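PDB 3S99: purine-binding protein BAB2_0673 from Brucella melitensis biovar Abortus, which binds adenine and probably other purines such as guanine, and may serve an ABC-type uptake system for such ligands. Local coordinates for residues G140-K145 against D295-L300; Q247-V252 against A288-M293; K145-G150 against G208-T213; A221-H226 against I240-D245. One frame throughout, in Å; residues are numbered along the deposited sequence.

Contact 1 (G140-K145 against D295-L300); sequences GVIAAK and DDVKKL
Val141 and Leu300 meet almost perpendicularly, the CG1 branch of the valine lying 3.6 Å from CD2 of the leucine. The same leucine methyl also touches the aliphatic shaft of Lys145, whose CE is 3.7 Å from CD2, and these two side chains again cross at about a right angle. Lys145 reaches there because its chain bends about its CB-CG bond (chi2 -66°), which brings CE to Leu300 and leaves its ammonium well short of Asp296. Val297 straddles the other half of the interface: its CG2 comes to 3.9 Å from Lys145 CB, while CG1 faces Ile142 CG2 at 4.2 Å. Two nearly antiparallel helices are thus joined by aliphatic groups, their segment axes 10.0 Å apart at an angle of 159°. In this lobe of the periplasmic-binding-protein type 1 fold, helix 132-146 lies against the mixed sheet, where Ile142 and Ala143 touch Phe233, and helix 295-310 packs on that helix. Val297 projects its CG1 branch from the position opposite the backbone nitrogen (chi1 -177°), bringing it to Ile142. Helix 161-175 also meets helix 132-146, through Ala143 on Phe170 and Ala144 on Ala174.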
loop_
_atom_site.group_PDB
_atom_site.type_symbol
_atom_site.label_atom_id
_atom_site.label_comp_id
_atom_site.label_asym_id
_atom_site.label_seq_id
_atom_site.Cartn_x
_atom_site.Cartn_y
_atom_site.Cartn_z
ATOM N N GLY A 140 -2.665 -13.150 4.384
ATOM C CA GLY A 140 -3.828 -14.012 4.287
ATOM C C GLY A 140 -3.478 -15.406 4.778
ATOM O O GLY A 140 -4.243 -16.032 5.524
ATOM N N VAL A 141 -2.300 -15.884 4.379
ATOM C CA VAL A 141 -1.804 -17.178 4.853
ATOM C C VAL A 141 -1.765 -17.166 6.386
ATOM O O VAL A 141 -2.252 -18.089 7.040
ATOM C CB VAL A 141 -0.423 -17.495 4.273
ATOM C CG1 VAL A 141 0.169 -18.737 4.950
ATOM C CG2 VAL A 141 -0.524 -17.691 2.741
ATOM N N ILE A 142 -1.186 -16.115 6.953
ATOM C CA ILE A 142 -1.046 -16.007 8.408
ATOM C C ILE A 142 -2.422 -15.956 9.049
ATOM O O ILE A 142 -2.669 -16.645 10.035
ATOM C CB ILE A 142 -0.230 -14.748 8.836
ATOM C CG1 ILE A 142 1.245 -14.855 8.354
ATOM C CG2 ILE A 142 -0.270 -14.584 10.330
ATOM C CD1 ILE A 142 1.978 -13.487 8.222
ATOM N N ALA A 143 -3.309 -15.140 8.486
ATOM C CA ALA A 143 -4.634 -14.970 9.028
ATOM C C ALA A 143 -5.381 -16.296 9.106
ATOM O O ALA A 143 -6.032 -16.581 10.103
ATOM C CB ALA A 143 -5.433 -13.957 8.217
ATOM N N ALA A 144 -5.287 -17.096 8.055
ATOM C CA ALA A 144 -5.952 -18.404 8.026
ATOM C C ALA A 144 -5.360 -19.409 9.023
ATOM O O ALA A 144 -6.090 -20.240 9.560
ATOM C CB ALA A 144 -5.956 -18.961 6.642
ATOM N N LYS A 145 -4.051 -19.339 9.278
ATOM C CA LYS A 145 -3.460 -20.126 10.360
ATOM C C LYS A 145 -3.838 -19.625 11.734
ATOM O O LYS A 145 -3.993 -20.449 12.610
ATOM C CB LYS A 145 -1.934 -20.211 10.276
ATOM C CG LYS A 145 -1.421 -20.934 9.050
ATOM C CD LYS A 145 -1.796 -22.395 9.069
ATOM C CE LYS A 145 -1.062 -23.209 8.003
ATOM N NZ LYS A 145 -1.628 -24.602 7.883
ATOM N N ASP A 295 5.910 -20.592 15.997
ATOM C CA ASP A 295 7.077 -20.726 15.137
ATOM C C ASP A 295 6.793 -21.328 13.752
ATOM O O ASP A 295 7.485 -20.991 12.780
ATOM C CB ASP A 295 8.174 -21.553 15.821
ATOM C CG ASP A 295 8.907 -20.776 16.907
ATOM O OD1 ASP A 295 8.626 -19.568 17.094
ATOM O OD2 ASP A 295 9.773 -21.378 17.564
ATOM N N ASP A 296 5.813 -22.229 13.660
ATOM C CA ASP A 296 5.531 -22.856 12.370
ATOM C C ASP A 296 4.819 -21.894 11.453
ATOM O O ASP A 296 4.951 -22.000 10.243
ATOM C CB ASP A 296 4.735 -24.167 12.490
ATOM C CG ASP A 296 3.321 -23.951 12.969
ATOM O OD1 ASP A 296 2.390 -23.870 12.128
ATOM O OD2 ASP A 296 3.141 -23.831 14.197
ATOM N N VAL A 297 4.056 -20.965 12.030
ATOM C CA VAL A 297 3.369 -19.944 11.236
ATOM C C VAL A 297 4.381 -18.919 10.708
ATOM O O VAL A 297 4.309 -18.514 9.540
ATOM C CB VAL A 297 2.240 -19.275 12.002
ATOM C CG1 VAL A 297 1.510 -18.265 11.099
ATOM C CG2 VAL A 297 1.261 -20.327 12.489
ATOM N N LYS A 298 5.351 -18.540 11.549
ATOM C CA LYS A 298 6.484 -17.709 11.106
ATOM C C LYS A 298 7.306 -18.405 9.996
ATOM O O LYS A 298 7.659 -17.791 8.995
ATOM C CB LYS A 298 7.364 -17.363 12.326
ATOM C CG LYS A 298 8.705 -16.745 12.020
ATOM C CD LYS A 298 9.416 -16.267 13.302
ATOM C CE LYS A 298 10.933 -16.364 13.151
ATOM N NZ LYS A 298 11.681 -15.384 13.997
ATOM N N LYS A 299 7.591 -19.691 10.142
ATOM C CA LYS A 299 8.328 -20.423 9.123
ATOM C C LYS A 299 7.583 -20.408 7.786
ATOM O O LYS A 299 8.181 -20.219 6.741
ATOM C CB LYS A 299 8.584 -21.863 9.582
ATOM C CG LYS A 299 9.280 -22.716 8.535
ATOM C CD LYS A 299 9.724 -24.074 9.056
ATOM C CE LYS A 299 9.770 -25.067 7.891
ATOM N NZ LYS A 299 10.379 -26.345 8.250
ATOM N N LEU A 300 6.264 -20.564 7.834
ATOM C CA LEU A 300 5.451 -20.572 6.625
ATOM C C LEU A 300 5.351 -19.187 6.012
ATOM O O LEU A 300 5.425 -19.040 4.791
ATOM C CB LEU A 300 4.062 -21.169 6.915
ATOM C CG LEU A 300 3.086 -21.141 5.728
ATOM C CD1 LEU A 300 3.697 -21.912 4.541
ATOM C CD2 LEU A 300 1.732 -21.702 6.149
#

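Contact 2 (Q247-V252 against A288-M293); sequences QLTAVV and APFTNM
The carbonyl oxygen of Gln247 is gripped by two side chains that reach it from opposite faces of its plane: Asn292 ND2, in an almost straight bond to Gln247 O at 2.9 Å, and Thr291 OG1, at 2.6 Å from the same Gln247 O. Next along the strand, Thr291 N donates to Leu248 O (2.9 Å), and Ala288 N to Ala250 O (2.8 Å). The step of two residues from Leu248 to Ala250 is matched by three on the loop, from Thr291 back to Ala288. Within that interval Thr249 OG1 donates to Ala288 O (2.8 Å) from well above the carbonyl plane, and Thr249 CB lies 3.7 Å from Phe290 CD1, the two side chains running alongside each other. The methyl of Met293 packs on the start of the strand, CE being 4.0 Å from Leu248 CB. A water ties Gln247 NE2 to Pro289 O and Thr291 OG1. Further out, the Gln247 amide is positioned by Asp238 through NE2 and by the backbone N of Met239 through OE1, while Asn292 ND2 also donates to Pro244 O. Helix 295-310 packs against the Phe290 ring. The loop thereby prolongs, in irregular form, the antiparallel pairing of strands 247-253 and 285-287 at the edge of a mixed sheet that is otherwise parallel, as in type 1 periplasmic binding proteins.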
loop_
_atom_site.group_PDB
_atom_site.type_symbol
_atom_site.label_atom_id
_atom_site.label_comp_id
_atom_site.label_asym_id
_atom_site.label_seq_id
_atom_site.Cartn_x
_atom_site.Cartn_y
_atom_site.Cartn_z
ATOM N N GLN A 247 0.244 -7.186 16.923
ATOM C CA GLN A 247 0.607 -7.141 15.514
ATOM C C GLN A 247 1.279 -8.445 15.117
ATOM O O GLN A 247 2.224 -8.895 15.773
ATOM C CB GLN A 247 1.502 -5.965 15.136
ATOM C CG GLN A 247 1.694 -5.883 13.586
ATOM C CD GLN A 247 2.691 -4.833 13.149
ATOM O OE1 GLN A 247 2.304 -3.727 12.786
ATOM N NE2 GLN A 247 3.988 -5.181 13.160
ATOM N N LEU A 248 0.813 -9.031 14.020
ATOM C CA LEU A 248 1.378 -10.285 13.489
ATOM C C LEU A 248 2.529 -9.993 12.531
ATOM O O LEU A 248 3.552 -10.656 12.547
ATOM C CB LEU A 248 0.287 -11.061 12.781
ATOM C CG LEU A 248 -0.864 -11.535 13.684
ATOM C CD1 LEU A 248 -2.116 -11.856 12.889
ATOM C CD2 LEU A 248 -0.429 -12.751 14.515
ATOM N N THR A 249 2.337 -8.993 11.686
ATOM C CA THR A 249 3.353 -8.474 10.786
ATOM C C THR A 249 2.721 -7.271 10.096
ATOM O O THR A 249 1.649 -6.809 10.494
ATOM C CB THR A 249 3.842 -9.534 9.724
ATOM O OG1 THR A 249 4.889 -8.975 8.926
ATOM C CG2 THR A 249 2.701 -10.012 8.823
ATOM N N ALA A 250 3.379 -6.775 9.061
ATOM C CA ALA A 250 2.888 -5.638 8.304
ATOM C C ALA A 250 3.510 -5.660 6.916
ATOM O O ALA A 250 4.619 -6.097 6.768
ATOM C CB ALA A 250 3.227 -4.330 9.005
ATOM N N VAL A 251 2.780 -5.167 5.918
ATOM C CA VAL A 251 3.310 -4.937 4.585
ATOM C C VAL A 251 3.990 -3.560 4.552
ATOM O O VAL A 251 3.314 -2.547 4.568
ATOM C CB VAL A 251 2.179 -4.993 3.561
ATOM C CG1 VAL A 251 2.726 -4.875 2.103
ATOM C CG2 VAL A 251 1.391 -6.305 3.717
ATOM N N VAL A 252 5.330 -3.540 4.491
ATOM C CA VAL A 252 6.102 -2.338 4.693
ATOM C C VAL A 252 6.532 -1.824 3.329
ATOM O O VAL A 252 6.984 -2.581 2.485
ATOM C CB VAL A 252 7.338 -2.565 5.588
ATOM C CG1 VAL A 252 8.229 -1.278 5.677
ATOM C CG2 VAL A 252 6.914 -3.021 7.005
ATOM N N ALA A 288 7.199 -6.837 7.576
ATOM C CA ALA A 288 7.745 -6.572 8.902
ATOM C C ALA A 288 8.095 -7.892 9.586
ATOM O O ALA A 288 7.708 -8.946 9.096
ATOM C CB ALA A 288 6.741 -5.810 9.724
ATOM N N PRO A 289 8.864 -7.855 10.707
ATOM C CA PRO A 289 9.076 -9.130 11.369
ATOM C C PRO A 289 7.759 -9.820 11.717
ATOM O O PRO A 289 6.742 -9.158 11.913
ATOM C CB PRO A 289 9.868 -8.760 12.626
ATOM C CG PRO A 289 10.659 -7.539 12.203
ATOM C CD PRO A 289 9.705 -6.789 11.275
ATOM N N PHE A 290 7.823 -11.145 11.776
ATOM C CA PHE A 290 6.699 -11.999 12.100
ATOM C C PHE A 290 6.661 -12.246 13.607
ATOM O O PHE A 290 7.521 -12.927 14.153
ATOM C CB PHE A 290 6.830 -13.316 11.322
ATOM C CG PHE A 290 6.922 -13.128 9.830
ATOM C CD1 PHE A 290 5.889 -12.517 9.141
ATOM C CD2 PHE A 290 8.047 -13.544 9.118
ATOM C CE1 PHE A 290 5.960 -12.331 7.772
ATOM C CE2 PHE A 290 8.117 -13.384 7.753
ATOM C CZ PHE A 290 7.076 -12.788 7.067
ATOM N N THR A 291 5.657 -11.669 14.271
ATOM C CA THR A 291 5.606 -11.646 15.713
ATOM C C THR A 291 4.287 -12.210 16.212
ATOM O O THR A 291 3.312 -12.293 15.471
ATOM C CB THR A 291 5.729 -10.191 16.262
ATOM O OG1 THR A 291 4.795 -9.335 15.595
ATOM C CG2 THR A 291 7.175 -9.622 16.111
ATOM N N ASN A 292 4.264 -12.609 17.474
ATOM C CA ASN A 292 3.003 -12.939 18.133
ATOM C C ASN A 292 2.264 -14.062 17.445
ATOM O O ASN A 292 1.041 -14.006 17.313
ATOM C CB ASN A 292 2.110 -11.695 18.218
ATOM C CG ASN A 292 2.730 -10.620 19.058
ATOM O OD1 ASN A 292 3.032 -10.849 20.222
ATOM N ND2 ASN A 292 2.942 -9.440 18.478
ATOM N N MET A 293 3.007 -15.085 17.026
ATOM C CA MET A 293 2.432 -16.219 16.315
ATOM C C MET A 293 3.338 -17.418 16.574
ATOM O O MET A 293 4.485 -17.219 16.968
ATOM C CB MET A 293 2.339 -15.901 14.814
ATOM C CG MET A 293 3.669 -15.911 14.112
ATOM S SD MET A 293 3.686 -15.532 12.356
ATOM C CE MET A 293 3.199 -13.786 12.460
HETATM O O HOH W 1 5.526 -7.450 13.644
#

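Contact 3 (K145-G150 against G208-T213); sequences KMSKKG and GVDIIT
Ser147 OG is held by several groups: it donates to Asp210 OD1, accepts from Ile151 N, and takes a weak, strongly bent bond from Gly150 N. The modelled separation of Ser147 OG and Asp210 OD1, 2.4 Å, is so short that its exact value is doubtful. The second carboxylate oxygen turns to the backbone: Lys149 N donates to Asp210 OD2 at 3.2 Å, on the syn side and 21° out of the carboxylate plane. One carboxylate thus spans hydroxyl and amide, which fixes its rotation. The long arm of Lys149 crosses the aspartate at a slant and, extended beyond CG, places NZ 2.9 Å from Gly208 O. That carbonyl belongs to the glycine ending helix 194-206 in a Schellman motif, where positive phi suits glycine. Beside these polar groups Ile211 makes the apolar part of the contact, its CG1 3.8 Å from Ser147 CB and its CD1 4.1 Å from Met146 CB. Backbone bonds of Asp210 with Ile151 and of Ile211 with Gly153 show that the two segments lead into neighbouring strands. Such a joint, between two helix-to-strand turns where parallel strands 151-156 and 211-214 begin, belongs to the layered alpha/beta architecture of this lobe.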
loop_
_atom_site.group_PDB
_atom_site.type_symbol
_atom_site.label_atom_id
_atom_site.label_comp_id
_atom_site.label_asym_id
_atom_site.label_seq_id
_atom_site.Cartn_x
_atom_site.Cartn_y
_atom_site.Cartn_z
ATOM N N LYS A 145 -4.051 -19.339 9.278
ATOM C CA LYS A 145 -3.460 -20.126 10.360
ATOM C C LYS A 145 -3.838 -19.625 11.734
ATOM O O LYS A 145 -3.993 -20.449 12.610
ATOM C CB LYS A 145 -1.934 -20.211 10.276
ATOM C CG LYS A 145 -1.421 -20.934 9.050
ATOM C CD LYS A 145 -1.796 -22.395 9.069
ATOM C CE LYS A 145 -1.062 -23.209 8.003
ATOM N NZ LYS A 145 -1.628 -24.602 7.883
ATOM N N MET A 146 -4.004 -18.305 11.928
ATOM C CA MET A 146 -4.237 -17.763 13.254
ATOM C C MET A 146 -5.717 -17.706 13.683
ATOM O O MET A 146 -6.049 -17.937 14.854
ATOM C CB MET A 146 -3.628 -16.365 13.373
ATOM C CG MET A 146 -2.073 -16.305 13.210
ATOM S SD MET A 146 -1.144 -17.246 14.441
ATOM C CE MET A 146 -1.680 -16.383 15.930
ATOM N N SER A 147 -6.606 -17.366 12.757
ATOM C CA SER A 147 -7.990 -17.118 13.117
ATOM C C SER A 147 -8.675 -18.455 13.412
ATOM O O SER A 147 -8.787 -19.294 12.540
ATOM C CB SER A 147 -8.708 -16.415 11.966
ATOM O OG SER A 147 -10.094 -16.341 12.199
ATOM N N LYS A 148 -9.154 -18.627 14.634
ATOM C CA LYS A 148 -9.882 -19.838 15.002
ATOM C C LYS A 148 -11.287 -19.861 14.361
ATOM O O LYS A 148 -11.783 -20.912 13.990
ATOM C CB LYS A 148 -9.961 -19.948 16.518
ATOM C CG LYS A 148 -8.580 -20.051 17.197
ATOM C CD LYS A 148 -8.618 -19.570 18.666
ATOM C CE LYS A 148 -7.481 -20.211 19.491
ATOM N NZ LYS A 148 -7.680 -20.026 20.962
ATOM N N LYS A 149 -11.887 -18.690 14.178
ATOM C CA LYS A 149 -13.207 -18.561 13.548
ATOM C C LYS A 149 -13.137 -18.604 12.039
ATOM O O LYS A 149 -14.143 -18.893 11.365
ATOM C CB LYS A 149 -13.857 -17.231 13.957
ATOM C CG LYS A 149 -14.320 -17.181 15.409
ATOM C CD LYS A 149 -14.895 -15.799 15.763
ATOM C CE LYS A 149 -15.386 -15.765 17.186
ATOM N NZ LYS A 149 -15.912 -14.419 17.629
ATOM N N GLY A 150 -11.966 -18.297 11.489
ATOM C CA GLY A 150 -11.843 -18.152 10.052
ATOM C C GLY A 150 -12.505 -16.884 9.512
ATOM O O GLY A 150 -13.035 -16.881 8.404
ATOM N N GLY A 208 -17.643 -9.857 15.692
ATOM C CA GLY A 208 -17.050 -11.177 15.965
ATOM C C GLY A 208 -15.805 -11.582 15.180
ATOM O O GLY A 208 -15.397 -12.745 15.269
ATOM N N VAL A 209 -15.212 -10.673 14.396
ATOM C CA VAL A 209 -13.989 -11.032 13.648
ATOM C C VAL A 209 -12.860 -11.226 14.645
ATOM O O VAL A 209 -12.867 -10.609 15.693
ATOM C CB VAL A 209 -13.553 -9.990 12.580
ATOM C CG1 VAL A 209 -14.729 -9.638 11.635
ATOM C CG2 VAL A 209 -12.926 -8.745 13.221
ATOM N N ASP A 210 -11.895 -12.084 14.334
ATOM C CA ASP A 210 -10.781 -12.244 15.260
ATOM C C ASP A 210 -9.414 -11.859 14.677
ATOM O O ASP A 210 -8.389 -12.031 15.335
ATOM C CB ASP A 210 -10.832 -13.630 15.934
ATOM C CG ASP A 210 -10.710 -14.782 14.956
ATOM O OD1 ASP A 210 -10.485 -14.542 13.756
ATOM O OD2 ASP A 210 -10.830 -15.937 15.401
ATOM N N ILE A 211 -9.421 -11.272 13.472
ATOM C CA ILE A 211 -8.246 -10.646 12.858
ATOM C C ILE A 211 -8.662 -9.296 12.240
ATOM O O ILE A 211 -9.745 -9.189 11.679
ATOM C CB ILE A 211 -7.618 -11.559 11.730
ATOM C CG1 ILE A 211 -7.165 -12.922 12.292
ATOM C CG2 ILE A 211 -6.406 -10.874 11.067
ATOM C CD1 ILE A 211 -5.764 -12.912 12.930
ATOM N N ILE A 212 -7.817 -8.271 12.355
ATOM C CA ILE A 212 -8.084 -6.943 11.747
ATOM C C ILE A 212 -6.994 -6.592 10.753
ATOM O O ILE A 212 -5.795 -6.803 10.992
ATOM C CB ILE A 212 -8.192 -5.828 12.794
ATOM C CG1 ILE A 212 -9.495 -5.945 13.597
ATOM C CG2 ILE A 212 -8.090 -4.449 12.134
ATOM C CD1 ILE A 212 -10.796 -5.807 12.776
ATOM N N THR A 213 -7.413 -6.091 9.613
ATOM C CA THR A 213 -6.485 -5.606 8.635
ATOM C C THR A 213 -7.120 -4.448 7.897
ATOM O O THR A 213 -8.362 -4.307 7.882
ATOM C CB THR A 213 -6.131 -6.742 7.623
ATOM O OG1 THR A 213 -4.990 -6.346 6.847
ATOM C CG2 THR A 213 -7.284 -7.004 6.728
#

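Contact 4 (A221-H226 against I240-D245); sequences AIQVAH and IKFAPD
Phe242, Ala243, Pro244 and Asp245 line up in turn along one side of helix 220-227, touching Ile222, Gln223 and His226. The helix is the crossover of a beta-alpha-beta unit, strand 211-214 to strand 231-236, and the facing segment is the next connection of the sheet, a short 3-10 turn and loop leading to strand 247-253. In that turn Ala243 N is bonded to Ile240 O, which closes the turn around Phe242. Phe242 comes first: its CB lies 4.1 Å from Ile222 CG2, and its ring meets the amide of Gln223 obliquely, the planes 50° apart, with CD1 3.9 Å from Gln223 CD. The ring also meets that of Phe40 from the other lobe. Ala243 follows, its CB 3.7 Å from Ile222 CG1 and nearly as near Ile222 CD1. The Ala243 methyl also lies beside His226 CB, so that isoleucine and histidine both touch it. Pro244 then lays its CD over one face of the imidazole, 4.0 Å from the ring centroid and 25° off the normal, a CH-pi contact. The His226 ring reaches the loop because CG stands trans to the backbone nitrogen (chi1 177°), which sets it beside Pro244 and Asp245. Last comes Asp245, whose carboxylate approaches the imidazole at its edge. There His226 NE2 gives OD1 of Asp245 a weak, bent hydrogen bond whose modelled length of 2.7 Å is doubtful, since OD1 sits too close to His226 CD2.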
loop_
_atom_site.group_PDB
_atom_site.type_symbol
_atom_site.label_atom_id
_atom_site.label_comp_id
_atom_site.label_asym_id
_atom_site.label_seq_id
_atom_site.Cartn_x
_atom_site.Cartn_y
_atom_site.Cartn_z
ATOM N N ALA A 221 -7.035 1.821 13.786
ATOM C CA ALA A 221 -7.643 0.476 13.908
ATOM C C ALA A 221 -6.781 -0.500 14.690
ATOM O O ALA A 221 -7.314 -1.272 15.490
ATOM C CB ALA A 221 -8.008 -0.112 12.552
ATOM N N ILE A 222 -5.462 -0.464 14.490
ATOM C CA ILE A 222 -4.597 -1.414 15.183
ATOM C C ILE A 222 -4.530 -1.185 16.678
ATOM O O ILE A 222 -4.378 -2.136 17.425
ATOM C CB ILE A 222 -3.145 -1.481 14.593
ATOM C CG1 ILE A 222 -2.542 -2.864 14.888
ATOM C CG2 ILE A 222 -2.274 -0.337 15.091
ATOM C CD1 ILE A 222 -1.219 -3.164 14.214
ATOM N N GLN A 223 -4.650 0.068 17.114
ATOM C CA GLN A 223 -4.725 0.362 18.544
ATOM C C GLN A 223 -6.057 -0.116 19.092
ATOM O O GLN A 223 -6.100 -0.629 20.206
ATOM C CB GLN A 223 -4.544 1.864 18.840
ATOM C CG GLN A 223 -3.115 2.386 18.581
ATOM C CD GLN A 223 -2.951 3.868 18.920
ATOM O OE1 GLN A 223 -2.938 4.726 18.032
ATOM N NE2 GLN A 223 -2.831 4.168 20.200
ATOM N N VAL A 224 -7.145 0.063 18.339
ATOM C CA VAL A 224 -8.442 -0.468 18.794
ATOM C C VAL A 224 -8.330 -1.981 18.959
ATOM O O VAL A 224 -8.714 -2.540 20.001
ATOM C CB VAL A 224 -9.579 -0.175 17.811
ATOM C CG1 VAL A 224 -10.794 -1.013 18.164
ATOM C CG2 VAL A 224 -9.927 1.361 17.784
ATOM N N ALA A 225 -7.803 -2.647 17.927
ATOM C CA ALA A 225 -7.617 -4.094 17.984
ATOM C C ALA A 225 -6.756 -4.460 19.199
ATOM O O ALA A 225 -7.093 -5.371 19.943
ATOM C CB ALA A 225 -6.992 -4.619 16.682
ATOM N N HIS A 226 -5.669 -3.730 19.420
ATOM C CA HIS A 226 -4.793 -4.047 20.539
ATOM C C HIS A 226 -5.555 -3.863 21.846
ATOM O O HIS A 226 -5.529 -4.745 22.691
ATOM C CB HIS A 226 -3.540 -3.169 20.561
ATOM C CG HIS A 226 -2.655 -3.429 21.739
ATOM N ND1 HIS A 226 -2.533 -2.548 22.791
ATOM C CD2 HIS A 226 -1.891 -4.502 22.057
ATOM C CE1 HIS A 226 -1.706 -3.051 23.692
ATOM N NE2 HIS A 226 -1.311 -4.243 23.277
ATOM N N ILE A 240 4.269 -2.154 15.080
ATOM C CA ILE A 240 4.437 -2.973 16.276
ATOM C C ILE A 240 4.350 -2.143 17.577
ATOM O O ILE A 240 3.717 -2.599 18.538
ATOM C CB ILE A 240 5.774 -3.770 16.237
ATOM C CG1 ILE A 240 5.859 -4.819 17.364
ATOM C CG2 ILE A 240 6.987 -2.821 16.292
ATOM C CD1 ILE A 240 4.958 -6.021 17.220
ATOM N N LYS A 241 4.946 -0.939 17.594
ATOM C CA LYS A 241 4.971 -0.124 18.822
ATOM C C LYS A 241 3.563 0.220 19.313
ATOM O O LYS A 241 3.364 0.399 20.508
ATOM C CB LYS A 241 5.791 1.169 18.654
ATOM N N PHE A 242 2.591 0.267 18.395
ATOM C CA PHE A 242 1.193 0.544 18.747
ATOM C C PHE A 242 0.376 -0.712 19.096
ATOM O O PHE A 242 -0.790 -0.614 19.471
ATOM C CB PHE A 242 0.533 1.314 17.588
ATOM C CG PHE A 242 1.182 2.622 17.313
ATOM C CD1 PHE A 242 0.817 3.756 18.024
ATOM C CD2 PHE A 242 2.191 2.720 16.377
ATOM C CE1 PHE A 242 1.417 4.964 17.769
ATOM C CE2 PHE A 242 2.804 3.918 16.119
ATOM C CZ PHE A 242 2.431 5.040 16.811
ATOM N N ALA A 243 0.981 -1.895 18.965
ATOM C CA ALA A 243 0.276 -3.154 19.160
ATOM C C ALA A 243 1.317 -4.248 19.422
ATOM O O ALA A 243 1.405 -5.202 18.653
ATOM C CB ALA A 243 -0.579 -3.492 17.914
ATOM N N PRO A 244 2.112 -4.096 20.497
ATOM C CA PRO A 244 3.320 -4.893 20.692
ATOM C C PRO A 244 3.058 -6.385 20.812
ATOM O O PRO A 244 3.855 -7.168 20.340
ATOM C CB PRO A 244 3.926 -4.351 22.008
ATOM C CG PRO A 244 3.152 -3.150 22.376
ATOM C CD PRO A 244 1.851 -3.181 21.625
ATOM N N ASP A 245 1.964 -6.771 21.447
ATOM C CA ASP A 245 1.648 -8.172 21.586
ATOM C C ASP A 245 0.564 -8.645 20.616
ATOM O O ASP A 245 0.189 -9.814 20.665
ATOM C CB ASP A 245 1.291 -8.530 23.041
ATOM C CG ASP A 245 0.082 -7.778 23.570
ATOM O OD1 ASP A 245 -0.339 -6.766 22.979
ATOM O OD2 ASP A 245 -0.446 -8.202 24.611
#

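All four contacts lie in one lobe, but at different depths. Contact 1 is the most buried and wholly aliphatic, joining two helices; the others are partly buried and mix polar with apolar groups. Lys145, near the end of helix 132-146, lies in the segments of both contacts 1 and 3 but touches across only contact 1; contact 3 replaces methyl packing with a carboxylate that binds turns together. Contact 2 relies on backbone carbonyls at the sheet edge and touches contact 1 through Ile142 and Thr249. It also meets contact 3 through Met293 and Met146, and contact 4 through Asn292 and Pro244. Contact 4, the most aromatic, rests on a helix that follows directly from the strand of contact 3.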